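Voltage-sensor containing phosphatase (Ciona intestinalis, PDB 3V0D) probably dephosphorylates phosphoinositides under the control of a membrane voltage sensor, using a PTEN-like phosphatase domain joined to a C2 domain. Local coordinates at residues His95-Ile107 and Thr175-Ile188. The protein carries 1 engineered substitution. Residues are numbered along the deposited sequence; the frame is centred on the assembly and turned at random. Where two conformers were deposited one is given.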
ATOM      1  N   HIS A  95       1.974   4.012   4.506  1.00 14.52           N
ATOM      2  CA  HIS A  95       2.986   3.244   3.754  1.00 14.75           C
ATOM      3  C   HIS A  95       2.650   1.768   3.657  1.00 13.80           C
ATOM      4  O   HIS A  95       3.525   0.966   3.336  1.00 14.29           O
ATOM      5  CB  HIS A  95       4.423   3.446   4.277  1.00 15.76           C
ATOM      6  CG  HIS A  95       4.709   4.848   4.623  1.00 19.19           C
ATOM      7  ND1 HIS A  95       4.670   5.880   3.712  1.00 21.58           N
ATOM      8  CD2 HIS A  95       5.018   5.394   5.810  1.00 20.34           C
ATOM      9  CE1 HIS A  95       4.948   7.015   4.337  1.00 21.75           C
ATOM     10  NE2 HIS A  95       5.183   6.744   5.609  1.00 22.95           N
ATOM     11  N   ASN A  96       1.376   1.430   3.867  1.00 14.05           N
ATOM     12  CA  ASN A  96       0.916   0.063   3.782  1.00 13.88           C
ATOM     13  C   ASN A  96      -0.371  -0.002   2.945  1.00 13.74           C
ATOM     14  O   ASN A  96      -0.718   0.959   2.252  1.00 14.28           O
ATOM     15  CB  ASN A  96       0.775  -0.531   5.197  1.00 14.80           C
ATOM     16  CG  ASN A  96       2.142  -0.788   5.816  1.00 14.51           C
ATOM     17  OD1 ASN A  96       2.768  -1.817   5.542  1.00 15.36           O
ATOM     18  ND2 ASN A  96       2.630   0.134   6.626  1.00 15.59           N
ATOM     19  N   VAL A  97      -1.045  -1.150   2.960  1.00 14.15           N
ATOM     20  CA  VAL A  97      -2.162  -1.429   2.062  1.00 14.63           C
ATOM     21  C   VAL A  97      -3.375  -1.858   2.851  1.00 14.37           C
ATOM     22  O   VAL A  97      -3.260  -2.397   3.953  1.00 15.10           O
ATOM     23  CB  VAL A  97      -1.806  -2.527   1.003  1.00 14.46           C
ATOM     24  CG1 VAL A  97      -0.780  -1.995   0.006  1.00 17.21           C
ATOM     25  CG2 VAL A  97      -1.357  -3.818   1.662  1.00 16.82           C
ATOM     26  N   PRO A  98      -4.569  -1.681   2.264  1.00 14.68           N
ATOM     27  CA  PRO A  98      -5.769  -2.297   2.838  1.00 14.98           C
ATOM     28  C   PRO A  98      -5.723  -3.813   2.599  1.00 15.16           C
ATOM     29  O   PRO A  98      -5.100  -4.288   1.648  1.00 16.21           O
ATOM     30  CB  PRO A  98      -6.889  -1.688   1.986  1.00 16.06           C
ATOM     31  CG  PRO A  98      -6.263  -1.506   0.634  1.00 15.93           C
ATOM     32  CD  PRO A  98      -4.839  -1.049   0.951  1.00 15.13           C
ATOM     33  N   THR A  99      -6.463  -4.550   3.417  1.00 15.52           N
ATOM     34  CA  THR A  99      -6.721  -5.934   3.050  1.00 15.97           C
ATOM     35  C   THR A  99      -7.560  -5.951   1.763  1.00 14.88           C
ATOM     36  O   THR A  99      -8.291  -4.990   1.473  1.00 14.43           O
ATOM     37  CB  THR A  99      -7.441  -6.709   4.154  1.00 17.11           C
ATOM     38  OG1 THR A  99      -8.741  -6.131   4.346  1.00 16.97           O
ATOM     39  CG2 THR A  99      -6.634  -6.747   5.439  1.00 19.53           C
ATOM     40  N   LEU A 100      -7.500  -7.053   1.015  1.00 15.28           N
ATOM     41  CA  LEU A 100      -8.361  -7.148  -0.167  1.00 14.94           C
ATOM     42  C   LEU A 100      -9.818  -7.141   0.222  1.00 14.72           C
ATOM     43  O   LEU A 100     -10.625  -6.513  -0.472  1.00 14.67           O
ATOM     44  CB  LEU A 100      -8.003  -8.327  -1.078  1.00 17.08           C
ATOM     45  CG  LEU A 100      -6.668  -8.212  -1.822  1.00 16.98           C
ATOM     46  CD1 LEU A 100      -6.481  -9.444  -2.696  1.00 19.10           C
ATOM     47  CD2 LEU A 100      -6.571  -6.945  -2.665  1.00 18.37           C
ATOM     48  N   VAL A 101     -10.172  -7.785   1.338  1.00 14.48           N
ATOM     49  CA  VAL A 101     -11.550  -7.701   1.817  1.00 15.47           C
ATOM     50  C   VAL A 101     -11.947  -6.243   2.015  1.00 14.23           C
ATOM     51  O   VAL A 101     -13.030  -5.810   1.589  1.00 15.14           O
ATOM     52  CB  VAL A 101     -11.726  -8.527   3.090  1.00 16.08           C
ATOM     53  CG1 VAL A 101     -13.018  -8.169   3.814  1.00 19.28           C
ATOM     54  CG2 VAL A 101     -11.685 -10.002   2.760  1.00 17.98           C
ATOM     55  N   ASP A 102     -11.109  -5.462   2.699  1.00 14.45           N
ATOM     56  CA  ASP A 102     -11.444  -4.065   2.932  1.00 14.77           C
ATOM     57  C   ASP A 102     -11.477  -3.241   1.660  1.00 13.83           C
ATOM     58  O   ASP A 102     -12.303  -2.339   1.518  1.00 14.41           O
ATOM     59  CB  ASP A 102     -10.482  -3.411   3.913  1.00 16.66           C
ATOM     60  CG  ASP A 102     -10.702  -3.846   5.360  1.00 20.85           C
ATOM     61  OD1 ASP A 102     -11.606  -4.636   5.621  1.00 24.60           O
ATOM     62  OD2 ASP A 102      -9.954  -3.382   6.236  1.00 23.81           O
ATOM     63  N   LEU A 103     -10.576  -3.526   0.719  1.00 13.85           N
ATOM     64  CA  LEU A 103     -10.593  -2.825  -0.552  1.00 13.88           C
ATOM     65  C   LEU A 103     -11.901  -3.095  -1.307  1.00 13.67           C
ATOM     66  O   LEU A 103     -12.522  -2.148  -1.826  1.00 13.97           O
ATOM     67  CB  LEU A 103      -9.381  -3.230  -1.385  1.00 14.00           C
ATOM     68  CG  LEU A 103      -9.216  -2.518  -2.739  1.00 14.82           C
ATOM     69  CD1 LEU A 103      -9.170  -1.008  -2.599  1.00 15.94           C
ATOM     70  CD2 LEU A 103      -7.975  -3.048  -3.448  1.00 17.48           C
ATOM     71  N   LEU A 104     -12.326  -4.358  -1.361  1.00 13.80           N
ATOM     72  CA  LEU A 104     -13.560  -4.663  -2.076  1.00 14.67           C
ATOM     73  C   LEU A 104     -14.779  -4.064  -1.360  1.00 14.68           C
ATOM     74  O   LEU A 104     -15.734  -3.653  -2.019  1.00 15.26           O
ATOM     75  CB  LEU A 104     -13.732  -6.154  -2.268  1.00 14.90           C
ATOM     76  CG  LEU A 104     -12.724  -6.830  -3.168  1.00 17.02           C
ATOM     77  CD1 LEU A 104     -13.096  -8.283  -3.414  1.00 18.25           C
ATOM     78  CD2 LEU A 104     -12.456  -6.121  -4.465  1.00 20.88           C
ATOM     79  N   LYS A 105     -14.746  -4.026  -0.030  1.00 14.84           N
ATOM     80  CA  LYS A 105     -15.841  -3.404   0.730  1.00 15.47           C
ATOM     81  C   LYS A 105     -15.927  -1.918   0.430  1.00 14.92           C
ATOM     82  O   LYS A 105     -17.016  -1.377   0.241  1.00 15.71           O
ATOM     83  CB  LYS A 105     -15.645  -3.681   2.214  1.00 16.66           C
ATOM     84  CG  LYS A 105     -16.801  -3.329   3.112  1.00 18.79           C
ATOM     85  CD  LYS A 105     -16.454  -3.714   4.562  1.00 22.02           C
ATOM     86  CE  LYS A 105     -17.571  -3.375   5.542  1.00 24.78           C
ATOM     87  NZ  LYS A 105     -17.851  -1.911   5.632  1.00 25.31           N
ATOM     88  N   PHE A 106     -14.766  -1.252   0.359  1.00 14.62           N
ATOM     89  CA  PHE A 106     -14.722   0.152  -0.013  1.00 14.51           C
ATOM     90  C   PHE A 106     -15.307   0.349  -1.434  1.00 14.58           C
ATOM     91  O   PHE A 106     -16.131   1.244  -1.658  1.00 14.95           O
ATOM     92  CB  PHE A 106     -13.268   0.680   0.039  1.00 15.12           C
ATOM     93  CG  PHE A 106     -13.059   1.874  -0.844  1.00 14.20           C
ATOM     94  CD1 PHE A 106     -13.548   3.137  -0.495  1.00 14.84           C
ATOM     95  CD2 PHE A 106     -12.418   1.717  -2.075  1.00 15.23           C
ATOM     96  CE1 PHE A 106     -13.384   4.230  -1.363  1.00 15.98           C
ATOM     97  CE2 PHE A 106     -12.254   2.815  -2.930  1.00 15.70           C
ATOM     98  CZ  PHE A 106     -12.744   4.070  -2.570  1.00 16.26           C
ATOM     99  N   ILE A 107     -14.883  -0.493  -2.382  1.00 14.67           N
ATOM    100  CA  ILE A 107     -15.345  -0.347  -3.764  1.00 15.36           C
ATOM    101  C   ILE A 107     -16.867  -0.487  -3.802  1.00 15.15           C
ATOM    102  O   ILE A 107     -17.538   0.284  -4.476  1.00 16.35           O
ATOM    103  CB  ILE A 107     -14.636  -1.355  -4.693  1.00 16.06           C
ATOM    104  CG1 ILE A 107     -13.156  -0.960  -4.881  1.00 15.99           C
ATOM    105  CG2 ILE A 107     -15.367  -1.480  -6.035  1.00 17.15           C
ATOM    106  CD1 ILE A 107     -12.914   0.345  -5.695  1.00 17.99           C
ATOM    107  N   THR A 175       4.035   3.153  -2.616  1.00 17.55           N
ATOM    108  CA  THR A 175       4.918   2.014  -2.336  1.00 16.14           C
ATOM    109  C   THR A 175       4.736   0.933  -3.374  1.00 15.10           C
ATOM    110  O   THR A 175       3.749   0.896  -4.120  1.00 15.69           O
ATOM    111  CB  THR A 175       4.729   1.427  -0.929  1.00 16.10           C
ATOM    112  OG1 THR A 175       3.476   0.726  -0.927  1.00 15.12           O
ATOM    113  CG2 THR A 175       4.766   2.486   0.152  1.00 17.36           C
ATOM    114  N   ALA A 176       5.692   0.007  -3.419  1.00 14.59           N
ATOM    115  CA  ALA A 176       5.560  -1.151  -4.288  1.00 15.23           C
ATOM    116  C   ALA A 176       4.346  -2.011  -3.954  1.00 14.39           C
ATOM    117  O   ALA A 176       3.661  -2.510  -4.861  1.00 14.72           O
ATOM    118  CB  ALA A 176       6.810  -1.995  -4.274  1.00 16.04           C
ATOM    119  N   SER A 177       4.051  -2.217  -2.666  1.00 14.24           N
ATOM    120  CA  SER A 177       2.878  -3.012  -2.340  1.00 14.21           C
ATOM    121  C   SER A 177       1.590  -2.289  -2.706  1.00 13.73           C
ATOM    122  O   SER A 177       0.616  -2.938  -3.104  1.00 14.29           O
ATOM    123  CB  SER A 177       2.828  -3.388  -0.856  1.00 14.41           C
ATOM    124  OG  SER A 177       3.926  -4.202  -0.486  1.00 14.33           O
ATOM    125  N   GLN A 178       1.554  -0.972  -2.577  1.00 14.10           N
ATOM    126  CA  GLN A 178       0.391  -0.206  -3.019  1.00 14.50           C
ATOM    127  C   GLN A 178       0.145  -0.411  -4.516  1.00 14.62           C
ATOM    128  O   GLN A 178      -0.988  -0.684  -4.951  1.00 15.08           O
ATOM    129  CB  GLN A 178       0.549   1.264  -2.638  1.00 15.13           C
ATOM    130  CG  GLN A 178       0.392   1.472  -1.140  1.00 15.07           C
ATOM    131  CD  GLN A 178       0.811   2.836  -0.645  1.00 14.85           C
ATOM    132  OE1 GLN A 178       1.433   3.626  -1.360  1.00 16.02           O
ATOM    133  NE2 GLN A 178       0.468   3.119   0.613  1.00 16.27           N
ATOM    134  N   ILE A 179       1.205  -0.343  -5.323  1.00 14.59           N
ATOM    135  CA  ILE A 179       1.082  -0.653  -6.745  1.00 14.93           C
ATOM    136  C   ILE A 179       0.570  -2.074  -6.953  1.00 14.48           C
ATOM    137  O   ILE A 179      -0.346  -2.313  -7.776  1.00 15.02           O
ATOM    138  CB  ILE A 179       2.444  -0.429  -7.450  1.00 15.48           C
ATOM    139  CG1 ILE A 179       2.770   1.056  -7.477  1.00 17.52           C
ATOM    140  CG2 ILE A 179       2.460  -1.021  -8.862  1.00 16.53           C
ATOM    141  CD1 ILE A 179       4.223   1.357  -7.890  1.00 20.02           C
ATOM    142  N   ARG A 180       1.144  -3.036  -6.230  1.00 14.46           N
ATOM    143  CA  ARG A 180       0.739  -4.421  -6.355  1.00 14.75           C
ATOM    144  C   ARG A 180      -0.751  -4.592  -6.038  1.00 14.14           C
ATOM    145  O   ARG A 180      -1.435  -5.373  -6.700  1.00 14.78           O
ATOM    146  CB  ARG A 180       1.610  -5.280  -5.451  0.56 15.45           C
ATOM    147  CG  ARG A 180       1.234  -6.739  -5.434  0.56 15.84           C
ATOM    148  CD  ARG A 180       2.361  -7.622  -4.875  0.56 18.31           C
ATOM    149  NE  ARG A 180       3.114  -7.048  -3.762  0.56 19.05           N
ATOM    150  CZ  ARG A 180       4.306  -6.449  -3.834  0.56 16.64           C
ATOM    151  NH1 ARG A 180       4.820  -5.983  -2.720  0.56 18.58           N
ATOM    152  NH2 ARG A 180       5.002  -6.317  -4.964  0.56 12.74           N
ATOM    153  N   TYR A 181      -1.248  -3.904  -5.015  1.00 13.87           N
ATOM    154  CA  TYR A 181      -2.630  -4.081  -4.592  1.00 14.22           C
ATOM    155  C   TYR A 181      -3.618  -3.492  -5.592  1.00 13.89           C
ATOM    156  O   TYR A 181      -4.701  -4.055  -5.785  1.00 14.64           O
ATOM    157  CB  TYR A 181      -2.826  -3.581  -3.145  1.00 14.57           C
ATOM    158  CG  TYR A 181      -2.545  -4.706  -2.163  1.00 14.26           C
ATOM    159  CD1 TYR A 181      -1.299  -5.352  -2.126  1.00 14.65           C
ATOM    160  CD2 TYR A 181      -3.558  -5.197  -1.340  1.00 14.58           C
ATOM    161  CE1 TYR A 181      -1.066  -6.419  -1.322  1.00 15.41           C
ATOM    162  CE2 TYR A 181      -3.335  -6.319  -0.527  1.00 15.67           C
ATOM    163  CZ  TYR A 181      -2.091  -6.928  -0.539  1.00 15.97           C
ATOM    164  OH  TYR A 181      -1.850  -8.058   0.211  1.00 17.72           O
ATOM    165  N   VAL A 182      -3.265  -2.385  -6.264  1.00 14.05           N
ATOM    166  CA  VAL A 182      -4.108  -1.909  -7.362  1.00 14.84           C
ATOM    167  C   VAL A 182      -4.119  -2.978  -8.469  1.00 14.50           C
ATOM    168  O   VAL A 182      -5.160  -3.251  -9.082  1.00 14.71           O
ATOM    169  CB  VAL A 182      -3.688  -0.520  -7.885  1.00 15.12           C
ATOM    170  CG1 VAL A 182      -4.637  -0.049  -8.969  1.00 17.29           C
ATOM    171  CG2 VAL A 182      -3.649   0.495  -6.743  1.00 15.64           C
ATOM    172  N   GLY A 183      -2.965  -3.602  -8.726  1.00 14.79           N
ATOM    173  CA  GLY A 183      -2.894  -4.691  -9.693  1.00 15.17           C
ATOM    174  C   GLY A 183      -3.745  -5.876  -9.290  1.00 14.94           C
ATOM    175  O   GLY A 183      -4.399  -6.496 -10.134  1.00 15.61           O
ATOM    176  N   TYR A 184      -3.754  -6.213  -8.001  1.00 14.79           N
ATOM    177  CA  TYR A 184      -4.638  -7.251  -7.511  1.00 15.14           C
ATOM    178  C   TYR A 184      -6.101  -6.909  -7.800  1.00 14.96           C
ATOM    179  O   TYR A 184      -6.882  -7.787  -8.211  1.00 15.88           O
ATOM    180  CB  TYR A 184      -4.478  -7.439  -6.018  1.00 15.57           C
ATOM    181  CG  TYR A 184      -3.241  -8.177  -5.525  1.00 14.94           C
ATOM    182  CD1 TYR A 184      -2.947  -8.155  -4.164  1.00 15.25           C
ATOM    183  CD2 TYR A 184      -2.399  -8.920  -6.361  1.00 15.69           C
ATOM    184  CE1 TYR A 184      -1.902  -8.897  -3.634  1.00 15.78           C
ATOM    185  CE2 TYR A 184      -1.338  -9.664  -5.840  1.00 16.02           C
ATOM    186  CZ  TYR A 184      -1.117  -9.676  -4.464  1.00 15.15           C
ATOM    187  OH  TYR A 184      -0.107 -10.416  -3.890  1.00 16.04           O
ATOM    188  N   PHE A 185      -6.499  -5.651  -7.576  1.00 15.16           N
ATOM    189  CA  PHE A 185      -7.862  -5.260  -7.881  1.00 15.36           C
ATOM    190  C   PHE A 185      -8.175  -5.429  -9.376  1.00 15.39           C
ATOM    191  O   PHE A 185      -9.235  -5.931  -9.737  1.00 16.01           O
ATOM    192  CB  PHE A 185      -8.158  -3.838  -7.396  1.00 15.72           C
ATOM    193  CG  PHE A 185      -9.586  -3.470  -7.655  1.00 14.87           C
ATOM    194  CD1 PHE A 185     -10.621  -4.128  -6.991  1.00 16.52           C
ATOM    195  CD2 PHE A 185      -9.916  -2.540  -8.641  1.00 16.28           C
ATOM    196  CE1 PHE A 185     -11.955  -3.875  -7.325  1.00 17.29           C
ATOM    197  CE2 PHE A 185     -11.241  -2.270  -8.939  1.00 17.28           C
ATOM    198  CZ  PHE A 185     -12.258  -2.918  -8.283  1.00 16.38           C
ATOM    199  N   GLU A 186      -7.254  -5.013 -10.233  1.00 15.71           N
ATOM    200  CA  GLU A 186      -7.435  -5.222 -11.667  1.00 16.60           C
ATOM    201  C   GLU A 186      -7.675  -6.700 -11.976  1.00 16.71           C
ATOM    202  O   GLU A 186      -8.572  -7.046 -12.761  1.00 17.38           O
ATOM    203  CB  GLU A 186      -6.215  -4.700 -12.415  1.00 17.41           C
ATOM    204  CG  GLU A 186      -6.303  -4.906 -13.938  1.00 19.68           C
ATOM    205  CD  GLU A 186      -5.025  -4.584 -14.705  1.00 20.78           C
ATOM    206  OE1 GLU A 186      -4.140  -3.903 -14.186  1.00 21.23           O
ATOM    207  OE2 GLU A 186      -4.926  -5.003 -15.883  1.00 25.64           O
ATOM    208  N   LYS A 187      -6.872  -7.574 -11.367  1.00 16.38           N
ATOM    209  CA  LYS A 187      -7.005  -9.011 -11.591  1.00 17.47           C
ATOM    210  C   LYS A 187      -8.342  -9.536 -11.078  1.00 17.40           C
ATOM    211  O   LYS A 187      -8.961 -10.418 -11.708  1.00 18.25           O
ATOM    212  CB  LYS A 187      -5.848  -9.766 -10.930  1.00 19.14           C
ATOM    213  CG  LYS A 187      -5.828 -11.265 -11.212  1.00 24.15           C
ATOM    214  CD  LYS A 187      -4.515 -11.930 -10.820  1.00 30.08           C
ATOM    215  CE  LYS A 187      -3.359 -11.465 -11.701  1.00 35.50           C
ATOM    216  NZ  LYS A 187      -3.633 -11.673 -13.162  1.00 39.82           N
ATOM    217  N   ILE A 188      -8.791  -9.039  -9.930  1.00 16.26           N
ATOM    218  CA  ILE A 188     -10.080  -9.429  -9.379  1.00 16.82           C
ATOM    219  C   ILE A 188     -11.224  -9.044 -10.334  1.00 16.94           C
ATOM    220  O   ILE A 188     -12.123  -9.848 -10.610  1.00 17.53           O
ATOM    221  CB  ILE A 188     -10.247  -8.821  -7.984  1.00 16.73           C
ATOM    222  CG1 ILE A 188      -9.379  -9.614  -7.019  1.00 17.71           C
ATOM    223  CG2 ILE A 188     -11.719  -8.808  -7.540  1.00 17.91           C
ATOM    224  CD1 ILE A 188      -9.167  -8.971  -5.670  1.00 19.36           C
TER
HETATM  225  O   HOH W   1       3.466  -0.875   1.280  1.00 15.04           O
HETATM  226  O   HOH W   2       1.228   5.581   2.132  1.00 16.29           O
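Val97 lies against Gln178 and Tyr181 where the loop 95-99 runs along helix 176-188, while helix 100-107 crosses that helix at -63° with the segment axes 11.1 Å apart. Val97 CG2 stands 3.7 Å from the Tyr181 ring centroid, only 6° off the ring normal, a CH-pi contact; the opposite face carries Tyr184 CD1, so the ring is sandwiched. Val97 CG1, anti to its own carbonyl carbon, reaches Ser177 O at 3.5 Å, leaving CG2 over the ring. Leu100 CD2 packs obliquely on Tyr181 CD2 at 3.7 Å. Leu104 CD2 meets the edge of Phe185, 3.7 Å from CE1, and Ile107 CG1 reaches the same ring obliquely.

The polar end is anchored by Gln178: NE2 donates to Asn96 O at 3.0 Å, nearly straight at 170°, while a capping box pairs Thr175 N with Gln178 OE1 and Gln178 N with Thr175 OG1. One water joins His95 O to Thr175 OG1; another links His95 N to Gln178 NE2. Tyr181 OH and Leu100 N both bond Asp269, and Asn96 OD1 bonds Trp293, tying this phosphatase-domain pair to the C2 domain. An aliphatic-aromatic interior thus gives way to amide and water bonds at the loop, though Pro98 O, 3.5 Å from Tyr181 CE2, is buried without a hydrogen-bond partner.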